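PDB 3EB7: insecticidal Delta-Endotoxin Cry8Ea1 from Bacillus Thuringiensis, which kills insect larvae that live underground, probably by binding receptors in the midgut and inserting its helical domain to form pores in the membrane. Local coordinates for residues S196-W201 with N264-T269; W256-P261 with K357-S362. One frame throughout, in Å; residues are numbered along the deposited sequence.

How the interactions relate
Along the chain the four segments come in the order 196-201, 256-261, 264-269 and 357-362, so the two contacts cross. Interaction 1 closes a loop of 62 residues, joining the start of helix 198-220 in the N-terminal helical domain to the short helix 263-270 of the following domain. Before that loop ends, residues 256-261 open a longer one, which interaction 2 closes on strand 357-369 in the second domain. The centres lie about 14 Å apart, and the contacts meet directly: Ala-198 packs against Tyr-257, Ala-260 and the backbone of Pro-261. Together they tie helical domain, connecting loop, short helix and sheet.

Interaction 1 of 2, residues S196-W201 with N264-T269; sequences SNAKQW and NTLEST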
ATOM      1  N   SER A 196      -7.709  16.342  19.097  1.00 22.16           N
ATOM      2  CA  SER A 196      -9.085  16.750  19.260  1.00 21.92           C
ATOM      3  C   SER A 196      -9.543  17.734  18.163  1.00 21.12           C
ATOM      4  O   SER A 196     -10.753  17.859  17.931  1.00 20.29           O
ATOM      5  CB  SER A 196      -9.231  17.396  20.624  1.00 22.60           C
ATOM      6  OG  SER A 196      -8.422  18.580  20.646  1.00 25.88           O
ATOM      7  N   ASN A 197      -8.605  18.420  17.486  1.00 19.31           N
ATOM      8  CA  ASN A 197      -9.020  19.414  16.478  1.00 18.68           C
ATOM      9  C   ASN A 197      -8.673  19.024  15.050  1.00 17.93           C
ATOM     10  O   ASN A 197      -7.979  18.042  14.809  1.00 17.18           O
ATOM     11  CB  ASN A 197      -8.516  20.840  16.819  1.00 18.60           C
ATOM     12  CG  ASN A 197      -7.003  20.939  16.773  1.00 21.59           C
ATOM     13  OD1 ASN A 197      -6.342  20.291  15.940  1.00 23.86           O
ATOM     14  ND2 ASN A 197      -6.437  21.737  17.662  1.00 21.82           N
ATOM     15  N   ALA A 198      -9.138  19.824  14.096  1.00 18.25           N
ATOM     16  CA  ALA A 198      -8.976  19.499  12.664  1.00 17.73           C
ATOM     17  C   ALA A 198      -7.518  19.581  12.178  1.00 17.40           C
ATOM     18  O   ALA A 198      -7.123  18.826  11.324  1.00 18.62           O
ATOM     19  CB  ALA A 198      -9.925  20.376  11.797  1.00 17.36           C
ATOM     20  N   LYS A 199      -6.717  20.461  12.760  1.00 18.00           N
ATOM     21  CA  LYS A 199      -5.325  20.608  12.402  1.00 18.12           C
ATOM     22  C   LYS A 199      -4.601  19.342  12.801  1.00 18.25           C
ATOM     23  O   LYS A 199      -3.859  18.771  11.999  1.00 18.51           O
ATOM     24  CB  LYS A 199      -4.719  21.811  13.121  1.00 18.58           C
ATOM     25  CG  LYS A 199      -3.230  22.065  12.874  1.00 20.74           C
ATOM     26  CD  LYS A 199      -2.782  23.247  13.695  1.00 26.40           C
ATOM     27  CE  LYS A 199      -1.242  23.379  13.736  1.00 32.61           C
ATOM     28  NZ  LYS A 199      -0.740  24.455  12.848  1.00 33.81           N
ATOM     29  N   GLN A 200      -4.828  18.885  14.035  1.00 17.97           N
ATOM     30  CA  GLN A 200      -4.295  17.606  14.478  1.00 17.29           C
ATOM     31  C   GLN A 200      -4.744  16.461  13.576  1.00 17.52           C
ATOM     32  O   GLN A 200      -3.968  15.589  13.266  1.00 17.81           O
ATOM     33  CB  GLN A 200      -4.739  17.356  15.895  1.00 17.86           C
ATOM     34  CG  GLN A 200      -3.986  18.246  16.910  1.00 19.65           C
ATOM     35  CD  GLN A 200      -4.604  18.203  18.284  1.00 20.60           C
ATOM     36  OE1 GLN A 200      -5.802  17.994  18.435  1.00 23.56           O
ATOM     37  NE2 GLN A 200      -3.789  18.427  19.300  1.00 22.87           N
ATOM     38  N   TRP A 201      -6.002  16.463  13.130  1.00 17.43           N
ATOM     39  CA  TRP A 201      -6.425  15.419  12.210  1.00 17.07           C
ATOM     40  C   TRP A 201      -5.557  15.397  10.913  1.00 16.96           C
ATOM     41  O   TRP A 201      -5.121  14.342  10.472  1.00 15.98           O
ATOM     42  CB  TRP A 201      -7.921  15.511  11.915  1.00 15.60           C
ATOM     43  CG  TRP A 201      -8.337  14.299  11.162  1.00 16.41           C
ATOM     44  CD1 TRP A 201      -8.826  13.131  11.678  1.00 12.92           C
ATOM     45  CD2 TRP A 201      -8.269  14.117   9.732  1.00 14.48           C
ATOM     46  NE1 TRP A 201      -9.048  12.236  10.657  1.00 13.93           N
ATOM     47  CE2 TRP A 201      -8.736  12.824   9.458  1.00 13.71           C
ATOM     48  CE3 TRP A 201      -7.866  14.938   8.667  1.00 14.57           C
ATOM     49  CZ2 TRP A 201      -8.813  12.317   8.160  1.00 15.94           C
ATOM     50  CZ3 TRP A 201      -7.925  14.434   7.365  1.00 14.00           C
ATOM     51  CH2 TRP A 201      -8.400  13.138   7.126  1.00 15.16           C
ATOM     52  N   ASN A 264     -12.554  13.654  15.784  1.00 19.50           N
ATOM     53  CA  ASN A 264     -13.433  12.485  15.641  1.00 19.41           C
ATOM     54  C   ASN A 264     -14.459  12.689  14.552  1.00 18.89           C
ATOM     55  O   ASN A 264     -14.791  11.733  13.823  1.00 20.31           O
ATOM     56  CB  ASN A 264     -14.141  12.100  16.932  1.00 19.19           C
ATOM     57  CG  ASN A 264     -13.185  11.592  18.009  1.00 23.13           C
ATOM     58  OD1 ASN A 264     -12.108  11.061  17.724  1.00 26.29           O
ATOM     59  ND2 ASN A 264     -13.595  11.744  19.269  1.00 24.59           N
ATOM     60  N   THR A 265     -14.986  13.901  14.432  1.00 17.21           N
ATOM     61  CA  THR A 265     -15.943  14.174  13.356  1.00 17.06           C
ATOM     62  C   THR A 265     -15.273  14.009  11.972  1.00 17.18           C
ATOM     63  O   THR A 265     -15.864  13.443  11.067  1.00 18.36           O
ATOM     64  CB  THR A 265     -16.501  15.585  13.498  1.00 16.85           C
ATOM     65  OG1 THR A 265     -16.971  15.786  14.845  1.00 17.69           O
ATOM     66  CG2 THR A 265     -17.603  15.852  12.509  1.00 15.85           C
ATOM     67  N   LEU A 266     -14.043  14.501  11.811  1.00 17.00           N
ATOM     68  CA  LEU A 266     -13.297  14.333  10.548  1.00 17.07           C
ATOM     69  C   LEU A 266     -12.961  12.867  10.241  1.00 17.30           C
ATOM     70  O   LEU A 266     -13.116  12.429   9.102  1.00 17.11           O
ATOM     71  CB  LEU A 266     -12.012  15.174  10.516  1.00 15.91           C
ATOM     72  CG  LEU A 266     -12.218  16.694  10.575  1.00 16.81           C
ATOM     73  CD1 LEU A 266     -10.931  17.376  10.185  1.00 13.76           C
ATOM     74  CD2 LEU A 266     -13.397  17.161   9.609  1.00 14.04           C
ATOM     75  N   GLU A 267     -12.490  12.137  11.242  1.00 17.32           N
ATOM     76  CA  GLU A 267     -12.124  10.738  11.049  1.00 19.62           C
ATOM     77  C   GLU A 267     -13.346   9.910  10.615  1.00 20.59           C
ATOM     78  O   GLU A 267     -13.259   9.081   9.723  1.00 21.42           O
ATOM     79  CB  GLU A 267     -11.470  10.146  12.313  1.00 19.21           C
ATOM     80  CG  GLU A 267     -10.953   8.715  12.154  1.00 20.35           C
ATOM     81  CD  GLU A 267      -9.702   8.566  11.219  1.00 23.20           C
ATOM     82  OE1 GLU A 267      -9.077   9.573  10.815  1.00 25.04           O
ATOM     83  OE2 GLU A 267      -9.323   7.413  10.898  1.00 22.74           O
ATOM     84  N   SER A 268     -14.495  10.178  11.205  1.00 21.80           N
ATOM     85  CA  SER A 268     -15.696   9.437  10.833  1.00 23.45           C
ATOM     86  C   SER A 268     -16.402   9.965   9.546  1.00 23.42           C
ATOM     87  O   SER A 268     -17.259   9.293   8.978  1.00 23.29           O
ATOM     88  CB  SER A 268     -16.625   9.321  12.053  1.00 23.41           C
ATOM     89  OG  SER A 268     -17.538  10.382  12.034  1.00 26.68           O
ATOM     90  N   THR A 269     -15.989  11.129   9.043  1.00 23.75           N
ATOM     91  CA  THR A 269     -16.585  11.698   7.831  1.00 23.31           C
ATOM     92  C   THR A 269     -15.659  11.668   6.598  1.00 23.35           C
ATOM     93  O   THR A 269     -16.134  11.349   5.489  1.00 23.75           O
ATOM     94  CB  THR A 269     -17.067  13.152   8.059  1.00 24.01           C
ATOM     95  OG1 THR A 269     -17.796  13.256   9.293  1.00 24.40           O
ATOM     96  CG2 THR A 269     -17.920  13.621   6.933  1.00 24.18           C
TER
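Trp-201 meets Leu-266 and Glu-267 at the interface between the helical bundle of a three-domain Cry toxin and its second, sheet-rich domain. The CB of Leu-266 sits over one face of the indole, 3.8 Å from the centroid of the five-membered ring of Trp-201 and 10° off its normal, a CH-pi contact. The leucine's CD1 branch reaches further, past the CB of Trp-201, and ends 3.6 Å from the CB of Ala-198. At the indole edge, Trp-201 NE1 donates to Glu-267 OE1 over 2.7 Å. This bond is bent, with an N-H...O angle of 150°, and uses the carboxylate's anti lone pair, the oxygen lying somewhat out of the ring plane. Glu-267 gets there by a fold in its chain: CG stands anti to the backbone N, and a turn at chi2 (69°) brings OE1 back to the indole.

The other carboxylate oxygen, OE2, makes a salt bridge to Arg-208 on helix 198-220, so both oxygens of Glu-267 bond to that helix, which should favour the charged form. Phe-263, edge-to-face with the indole, and Phe-270 add aromatic neighbours to Trp-201, while Ile-422 of strand 414-422 packs on Leu-266.

Behind this first shell, the start of helix 198-220 is set by a capping box. Asn-197 is the N-cap, its OD1 accepting from Gln-200 N at 2.8 Å, and Gln-200 OE1 in turn accepts from Asn-197 N. The same oxygen also accepts from Ser-196 N, so two backbone N-H groups grip one amide oxygen, the shorter bond being the 2.6 Å from Ser-196 N to Gln-200 OE1.

Interaction 2 of 2, residues W256-P261 with K357-S362; sequences WYDSAP and KYYGVS
Tyr-359 lays the face of its phenol ring against the backbone of Trp-256, whose CA sits 3.8 Å from the ring centroid of Tyr-359 and 4° off its normal. This is a CH-pi contact made by a main-chain carbon almost over the ring centre. The neighbouring Trp-256 N lies over the same face, 3.7 Å from CE2 of Tyr-359, and the CB of Trp-256 adds an apolar touch at CD2.

The indole itself leads elsewhere. With CG held between its backbone N and carbonyl carbon (chi1 68°), the ring turns from the strand toward the helices, where Val-202, Leu-266 and Phe-270 receive it. The CB of Tyr-257 rests over one face of this indole. Trp-256 thus offers its backbone to strand 357-369 and its ring to the interface of the helical domain. The strand belongs to a four-stranded antiparallel sheet of the second domain, and next to it Val-350 of strand 340-352 packs on Tyr-359.

At the phenol end the link is indirect. Tyr-359 OH and Asp-258 OD2 stand 4.5 Å apart, with a water between them. The water donates to Asp-258 OD2 at 2.8 Å and lies 2.5 Å from Tyr-359 OH. Asp-258 OD2 also accepts from Ser-255 N, which fixes the carboxylate against its own loop.

The contact therefore combines nonpolar packing over the phenol face with a water-mediated polar link at its rim; Lys-357 NZ, 5.1 Å from Asp-258 OD2, probably adds a mild electrostatic pull without direct charge pairing.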
ATOM      1  N   TRP A 256      -8.295  26.499   6.599  1.00 21.33           N
ATOM      2  CA  TRP A 256      -9.653  25.955   6.587  1.00 21.78           C
ATOM      3  C   TRP A 256     -10.024  25.371   7.961  1.00 22.21           C
ATOM      4  O   TRP A 256     -11.177  25.465   8.399  1.00 23.10           O
ATOM      5  CB  TRP A 256      -9.828  24.925   5.441  1.00 20.59           C
ATOM      6  CG  TRP A 256      -9.044  23.651   5.618  1.00 19.53           C
ATOM      7  CD1 TRP A 256      -7.799  23.370   5.130  1.00 17.20           C
ATOM      8  CD2 TRP A 256      -9.463  22.486   6.352  1.00 17.02           C
ATOM      9  NE1 TRP A 256      -7.429  22.091   5.477  1.00 16.32           N
ATOM     10  CE2 TRP A 256      -8.425  21.529   6.237  1.00 17.90           C
ATOM     11  CE3 TRP A 256     -10.625  22.158   7.078  1.00 16.30           C
ATOM     12  CZ2 TRP A 256      -8.494  20.278   6.843  1.00 17.14           C
ATOM     13  CZ3 TRP A 256     -10.708  20.930   7.679  1.00 16.65           C
ATOM     14  CH2 TRP A 256      -9.657  19.980   7.537  1.00 18.62           C
ATOM     15  N   TYR A 257      -9.024  24.831   8.650  1.00 23.10           N
ATOM     16  CA  TYR A 257      -9.194  24.123   9.924  1.00 23.49           C
ATOM     17  C   TYR A 257      -9.185  25.013  11.147  1.00 24.29           C
ATOM     18  O   TYR A 257      -9.205  24.536  12.277  1.00 24.58           O
ATOM     19  CB  TYR A 257      -8.131  23.029  10.057  1.00 23.48           C
ATOM     20  CG  TYR A 257      -6.675  23.460   9.924  1.00 22.76           C
ATOM     21  CD1 TYR A 257      -6.137  24.478  10.724  1.00 23.04           C
ATOM     22  CD2 TYR A 257      -5.820  22.786   9.070  1.00 22.06           C
ATOM     23  CE1 TYR A 257      -4.804  24.840  10.638  1.00 22.56           C
ATOM     24  CE2 TYR A 257      -4.486  23.142   8.959  1.00 22.77           C
ATOM     25  CZ  TYR A 257      -3.993  24.170   9.735  1.00 23.78           C
ATOM     26  OH  TYR A 257      -2.686  24.519   9.639  1.00 26.48           O
ATOM     27  N   ASP A 258      -9.148  26.316  10.912  1.00 25.92           N
ATOM     28  CA  ASP A 258      -9.253  27.318  11.984  1.00 26.94           C
ATOM     29  C   ASP A 258     -10.629  27.249  12.609  1.00 26.92           C
ATOM     30  O   ASP A 258     -10.793  27.530  13.789  1.00 26.81           O
ATOM     31  CB  ASP A 258      -9.096  28.734  11.410  1.00 27.00           C
ATOM     32  CG  ASP A 258      -7.642  29.131  11.178  1.00 29.69           C
ATOM     33  OD1 ASP A 258      -6.710  28.401  11.632  1.00 27.64           O
ATOM     34  OD2 ASP A 258      -7.461  30.204  10.527  1.00 31.25           O
ATOM     35  N   SER A 259     -11.640  26.951  11.795  1.00 26.85           N
ATOM     36  CA  SER A 259     -12.985  26.807  12.343  1.00 27.28           C
ATOM     37  C   SER A 259     -13.695  25.644  11.664  1.00 26.14           C
ATOM     38  O   SER A 259     -14.347  25.801  10.653  1.00 26.03           O
ATOM     39  CB  SER A 259     -13.747  28.123  12.250  1.00 27.83           C
ATOM     40  OG  SER A 259     -14.969  28.048  12.957  1.00 31.64           O
ATOM     41  N   ALA A 260     -13.524  24.453  12.233  1.00 25.48           N
ATOM     42  CA  ALA A 260     -13.913  23.213  11.570  1.00 24.38           C
ATOM     43  C   ALA A 260     -14.302  22.195  12.643  1.00 23.29           C
ATOM     44  O   ALA A 260     -14.041  22.440  13.800  1.00 23.06           O
ATOM     45  CB  ALA A 260     -12.768  22.704  10.757  1.00 23.83           C
ATOM     46  N   PRO A 261     -14.929  21.059  12.253  1.00 22.79           N
ATOM     47  CA  PRO A 261     -15.313  20.008  13.223  1.00 22.76           C
ATOM     48  C   PRO A 261     -14.115  19.352  13.973  1.00 21.52           C
ATOM     49  O   PRO A 261     -12.970  19.451  13.553  1.00 22.42           O
ATOM     50  CB  PRO A 261     -16.028  18.952  12.346  1.00 21.90           C
ATOM     51  CG  PRO A 261     -16.317  19.604  11.093  1.00 23.15           C
ATOM     52  CD  PRO A 261     -15.352  20.714  10.886  1.00 22.41           C
ATOM     53  N   LYS A 357     -14.142  34.804   6.029  1.00 28.75           N
ATOM     54  CA  LYS A 357     -13.484  34.123   4.924  1.00 28.44           C
ATOM     55  C   LYS A 357     -14.345  32.952   4.485  1.00 27.62           C
ATOM     56  O   LYS A 357     -14.958  32.310   5.315  1.00 28.04           O
ATOM     57  CB  LYS A 357     -12.120  33.604   5.343  1.00 28.04           C
ATOM     58  CG  LYS A 357     -11.223  34.663   5.940  1.00 31.45           C
ATOM     59  CD  LYS A 357      -9.833  34.132   6.206  1.00 32.24           C
ATOM     60  CE  LYS A 357      -9.235  34.849   7.370  1.00 35.12           C
ATOM     61  NZ  LYS A 357      -9.821  34.360   8.642  1.00 39.19           N
ATOM     62  N   TYR A 358     -14.371  32.683   3.187  1.00 26.96           N
ATOM     63  CA  TYR A 358     -15.050  31.517   2.628  1.00 27.17           C
ATOM     64  C   TYR A 358     -14.017  30.636   1.963  1.00 25.46           C
ATOM     65  O   TYR A 358     -13.317  31.083   1.031  1.00 24.82           O
ATOM     66  CB  TYR A 358     -15.994  31.876   1.482  1.00 28.54           C
ATOM     67  CG  TYR A 358     -17.088  32.899   1.659  1.00 31.56           C
ATOM     68  CD1 TYR A 358     -16.808  34.265   1.830  1.00 33.37           C
ATOM     69  CD2 TYR A 358     -18.427  32.512   1.514  1.00 35.15           C
ATOM     70  CE1 TYR A 358     -17.841  35.216   1.911  1.00 33.10           C
ATOM     71  CE2 TYR A 358     -19.474  33.451   1.572  1.00 35.99           C
ATOM     72  CZ  TYR A 358     -19.177  34.793   1.778  1.00 34.28           C
ATOM     73  OH  TYR A 358     -20.241  35.678   1.838  1.00 34.49           O
ATOM     74  N   TYR A 359     -13.962  29.380   2.392  1.00 23.53           N
ATOM     75  CA  TYR A 359     -13.048  28.414   1.815  1.00 22.32           C
ATOM     76  C   TYR A 359     -13.794  27.537   0.846  1.00 22.14           C
ATOM     77  O   TYR A 359     -14.994  27.298   1.036  1.00 23.58           O
ATOM     78  CB  TYR A 359     -12.404  27.562   2.915  1.00 22.62           C
ATOM     79  CG  TYR A 359     -11.571  28.383   3.870  1.00 19.76           C
ATOM     80  CD1 TYR A 359     -12.133  28.906   5.021  1.00 18.54           C
ATOM     81  CD2 TYR A 359     -10.221  28.602   3.629  1.00 20.47           C
ATOM     82  CE1 TYR A 359     -11.373  29.657   5.903  1.00 21.86           C
ATOM     83  CE2 TYR A 359      -9.447  29.365   4.498  1.00 17.77           C
ATOM     84  CZ  TYR A 359     -10.036  29.888   5.615  1.00 19.87           C
ATOM     85  OH  TYR A 359      -9.314  30.624   6.477  1.00 20.89           O
ATOM     86  N   GLY A 360     -13.107  27.077  -0.200  1.00 20.80           N
ATOM     87  CA  GLY A 360     -13.684  26.089  -1.119  1.00 19.69           C
ATOM     88  C   GLY A 360     -12.833  25.841  -2.340  1.00 19.10           C
ATOM     89  O   GLY A 360     -12.020  26.684  -2.698  1.00 19.68           O
ATOM     90  N   VAL A 361     -13.041  24.710  -3.005  1.00 18.29           N
ATOM     91  CA  VAL A 361     -12.237  24.330  -4.164  1.00 17.29           C
ATOM     92  C   VAL A 361     -12.830  25.023  -5.415  1.00 17.81           C
ATOM     93  O   VAL A 361     -14.025  24.855  -5.733  1.00 17.20           O
ATOM     94  CB  VAL A 361     -12.217  22.777  -4.314  1.00 18.11           C
ATOM     95  CG1 VAL A 361     -11.589  22.305  -5.674  1.00 15.51           C
ATOM     96  CG2 VAL A 361     -11.528  22.121  -3.092  1.00 14.31           C
ATOM     97  N   SER A 362     -11.997  25.797  -6.111  1.00 17.51           N
ATOM     98  CA  SER A 362     -12.442  26.537  -7.323  1.00 18.31           C
ATOM     99  C   SER A 362     -12.123  25.821  -8.639  1.00 17.82           C
ATOM    100  O   SER A 362     -12.681  26.130  -9.696  1.00 18.54           O
ATOM    101  CB  SER A 362     -11.812  27.925  -7.342  1.00 18.04           C
ATOM    102  OG  SER A 362     -10.406  27.754  -7.345  1.00 19.61           O
TER
HETATM  103  O   HOH W   1      -9.596  30.826   8.909  1.00 33.14           O